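Local coordinates for protein putative D-alanine N-acetyltransferase of GNAT family (Desulfovibrio desulfuricans subsp. desulfuricans, PDB 2R7H) that probably transfers an acyl group, most likely acetyl from acetyl-CoA, to an amine acceptor that may be D-alanine, at residues A161-R164 with A165-K169. Sequence-based numbering, arbitrary orientation.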
ATOM      1  N   ALA B 161       1.019   6.501  15.439  1.00 31.34           N
ATOM      2  CA  ALA B 161       1.314   7.768  14.768  1.00 31.89           C
ATOM      3  C   ALA B 161       1.630   7.615  13.298  1.00 31.28           C
ATOM      4  O   ALA B 161       2.404   8.364  12.774  1.00 33.98           O
ATOM      5  CB  ALA B 161       2.472   8.509  15.493  1.00 32.01           C
ATOM      6  N   PHE B 162       0.979   6.676  12.616  1.00 30.95           N
ATOM      7  CA  PHE B 162       1.219   6.423  11.219  1.00 28.30           C
ATOM      8  C   PHE B 162       0.909   7.612  10.327  1.00 27.34           C
ATOM      9  O   PHE B 162       1.758   8.009   9.496  1.00 28.37           O
ATOM     10  CB  PHE B 162       0.393   5.196  10.796  1.00 29.47           C
ATOM     11  CG  PHE B 162       0.612   4.773   9.386  1.00 27.73           C
ATOM     12  CD1 PHE B 162       1.593   3.856   9.098  1.00 29.06           C
ATOM     13  CD2 PHE B 162      -0.188   5.245   8.362  1.00 30.14           C
ATOM     14  CE1 PHE B 162       1.824   3.457   7.808  1.00 28.58           C
ATOM     15  CE2 PHE B 162       0.025   4.827   7.063  1.00 32.98           C
ATOM     16  CZ  PHE B 162       1.039   3.930   6.791  1.00 29.53           C
ATOM     17  N   TYR B 163      -0.249   8.216  10.515  1.00 27.29           N
ATOM     18  CA  TYR B 163      -0.631   9.367   9.652  1.00 32.42           C
ATOM     19  C   TYR B 163       0.004  10.680  10.080  1.00 32.78           C
ATOM     20  O   TYR B 163       0.358  11.479   9.227  1.00 35.09           O
ATOM     21  CB  TYR B 163      -2.133   9.515   9.550  1.00 32.30           C
ATOM     22  CG  TYR B 163      -2.853   8.311   9.026  1.00 32.93           C
ATOM     23  CD1 TYR B 163      -2.843   8.003   7.671  1.00 33.07           C
ATOM     24  CD2 TYR B 163      -3.601   7.509   9.868  1.00 27.35           C
ATOM     25  CE1 TYR B 163      -3.529   6.923   7.170  1.00 34.80           C
ATOM     26  CE2 TYR B 163      -4.326   6.416   9.371  1.00 33.08           C
ATOM     27  CZ  TYR B 163      -4.284   6.126   8.020  1.00 29.76           C
ATOM     28  OH  TYR B 163      -4.958   5.029   7.528  1.00 37.88           O
ATOM     29  N   ARG B 164       0.136  10.889  11.386  1.00 35.26           N
ATOM     30  CA  ARG B 164       0.759  12.068  11.996  1.00 37.38           C
ATOM     31  C   ARG B 164       0.796  11.799  13.485  1.00 37.36           C
ATOM     32  O   ARG B 164       0.217  10.811  13.945  1.00 35.72           O
ATOM     33  CB  ARG B 164       0.009  13.380  11.702  1.00 37.63           C
ATOM     34  CG  ARG B 164      -1.449  13.433  12.148  1.00 42.98           C
ATOM     35  CD  ARG B 164      -2.219  14.714  11.717  1.00 49.12           C
ATOM     36  NE  ARG B 164      -2.161  14.886  10.264  1.00 63.75           N
ATOM     37  CZ  ARG B 164      -2.834  14.155   9.360  1.00 71.97           C
ATOM     38  NH1 ARG B 164      -3.671  13.174   9.716  1.00 75.80           N
ATOM     39  NH2 ARG B 164      -2.655  14.406   8.058  1.00 73.75           N
ATOM     40  N   ALA B 165       1.457  12.683  14.240  1.00 36.88           N
ATOM     41  CA  ALA B 165       1.544  12.538  15.687  1.00 37.93           C
ATOM     42  C   ALA B 165       0.123  12.393  16.267  1.00 37.59           C
ATOM     43  O   ALA B 165      -0.770  13.131  15.895  1.00 38.94           O
ATOM     44  CB  ALA B 165       2.288  13.758  16.306  1.00 38.22           C
ATOM     45  N   GLY B 166      -0.097  11.394  17.119  1.00 37.64           N
ATOM     46  CA  GLY B 166      -1.409  11.131  17.688  1.00 38.05           C
ATOM     47  C   GLY B 166      -2.462  10.522  16.757  1.00 38.68           C
ATOM     48  O   GLY B 166      -3.584  10.303  17.197  1.00 39.57           O
ATOM     49  N   ASP B 167      -2.121  10.210  15.494  1.00 38.87           N
ATOM     50  CA  ASP B 167      -3.069   9.649  14.526  1.00 35.61           C
ATOM     51  C   ASP B 167      -2.555   8.262  14.041  1.00 33.40           C
ATOM     52  O   ASP B 167      -1.785   8.150  13.115  1.00 33.84           O
ATOM     53  CB  ASP B 167      -3.262  10.629  13.379  1.00 34.92           C
ATOM     54  CG  ASP B 167      -4.433  10.277  12.501  1.00 33.52           C
ATOM     55  OD1 ASP B 167      -4.911   9.134  12.536  1.00 32.29           O
ATOM     56  OD2 ASP B 167      -4.907  11.161  11.767  1.00 39.32           O
ATOM     57  N   ASP B 168      -3.034   7.222  14.709  1.00 33.64           N
ATOM     58  CA  ASP B 168      -2.653   5.841  14.444  1.00 33.78           C
ATOM     59  C   ASP B 168      -3.434   5.226  13.312  1.00 33.39           C
ATOM     60  O   ASP B 168      -4.565   5.638  13.074  1.00 32.50           O
ATOM     61  CB  ASP B 168      -2.957   4.988  15.668  1.00 32.63           C
ATOM     62  CG  ASP B 168      -2.244   5.461  16.922  1.00 35.79           C
ATOM     63  OD1 ASP B 168      -1.299   6.277  16.833  1.00 31.66           O
ATOM     64  OD2 ASP B 168      -2.653   4.994  17.996  1.00 36.18           O
ATOM     65  N   LYS B 169      -2.828   4.251  12.618  1.00 31.69           N
ATOM     66  CA  LYS B 169      -3.524   3.527  11.562  1.00 30.48           C
ATOM     67  C   LYS B 169      -3.921   2.240  12.207  1.00 30.84           C
ATOM     68  O   LYS B 169      -3.057   1.604  12.813  1.00 29.45           O
ATOM     69  CB  LYS B 169      -2.636   3.207  10.345  1.00 31.97           C
ATOM     70  CG  LYS B 169      -3.456   2.481   9.212  1.00 33.81           C
ATOM     71  CD  LYS B 169      -2.766   2.459   7.889  1.00 32.00           C
ATOM     72  CE  LYS B 169      -1.618   1.579   7.821  1.00 30.43           C
ATOM     73  NZ  LYS B 169      -1.173   1.450   6.378  1.00 32.21           N
TER
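The side chain of Lys169 runs alongside Phe162 and lays its CE over the middle of the phenyl ring, 3.7 Å from the ring centroid, in a CH-pi contact. This is the connection between the last two antiparallel strands of the GNAT fold, 154-159 and 167-175, where residues 164-167 form a type II beta turn with Gly166 at positive phi. A bend at chi3 of Lys169 (71°) swings NZ across the ring toward CZ, and the ammonium makes an off-centre cation-pi contact while also pairing with Glu134. Tyr163 crosses the aliphatic part of the lysine at about a right angle, its OH 3.4 Å from CD of Lys169. CD2 of Phe162 sits over the centre of the tyrosine ring, so the phenyl turns an edge to Tyr163 and a face to Lys169. The second subunit covers this corner as well: its Phe132 meets the Phe162 ring, and its Thr94 OG1 hydrogen-bonds to Phe162 O.

The backbone draws the bend together. Tyr163 N donates to Asp167 O at 3.0 Å, and Asp167 N closes the turn on Arg164 O at 2.9 Å. With CG of Asp167 anti to its own nitrogen (chi1 -167°), the carboxylate lies beside the arginine chain; OD2 forms a salt bridge with Arg164 NH1 at the guanidinium edge, though the hydrogen bond within it is weak and bent, whereas OD1 is hydrogen-bonded to Ser136. Asp168 reaches back to the start of the bend, with OD2 in a salt bridge with Lys160. Its OD1 receives Ala161 N on the anti side but tilted out of the carboxylate plane, at 2.7 Å, in a virtually linear N-H...O bond of 178°.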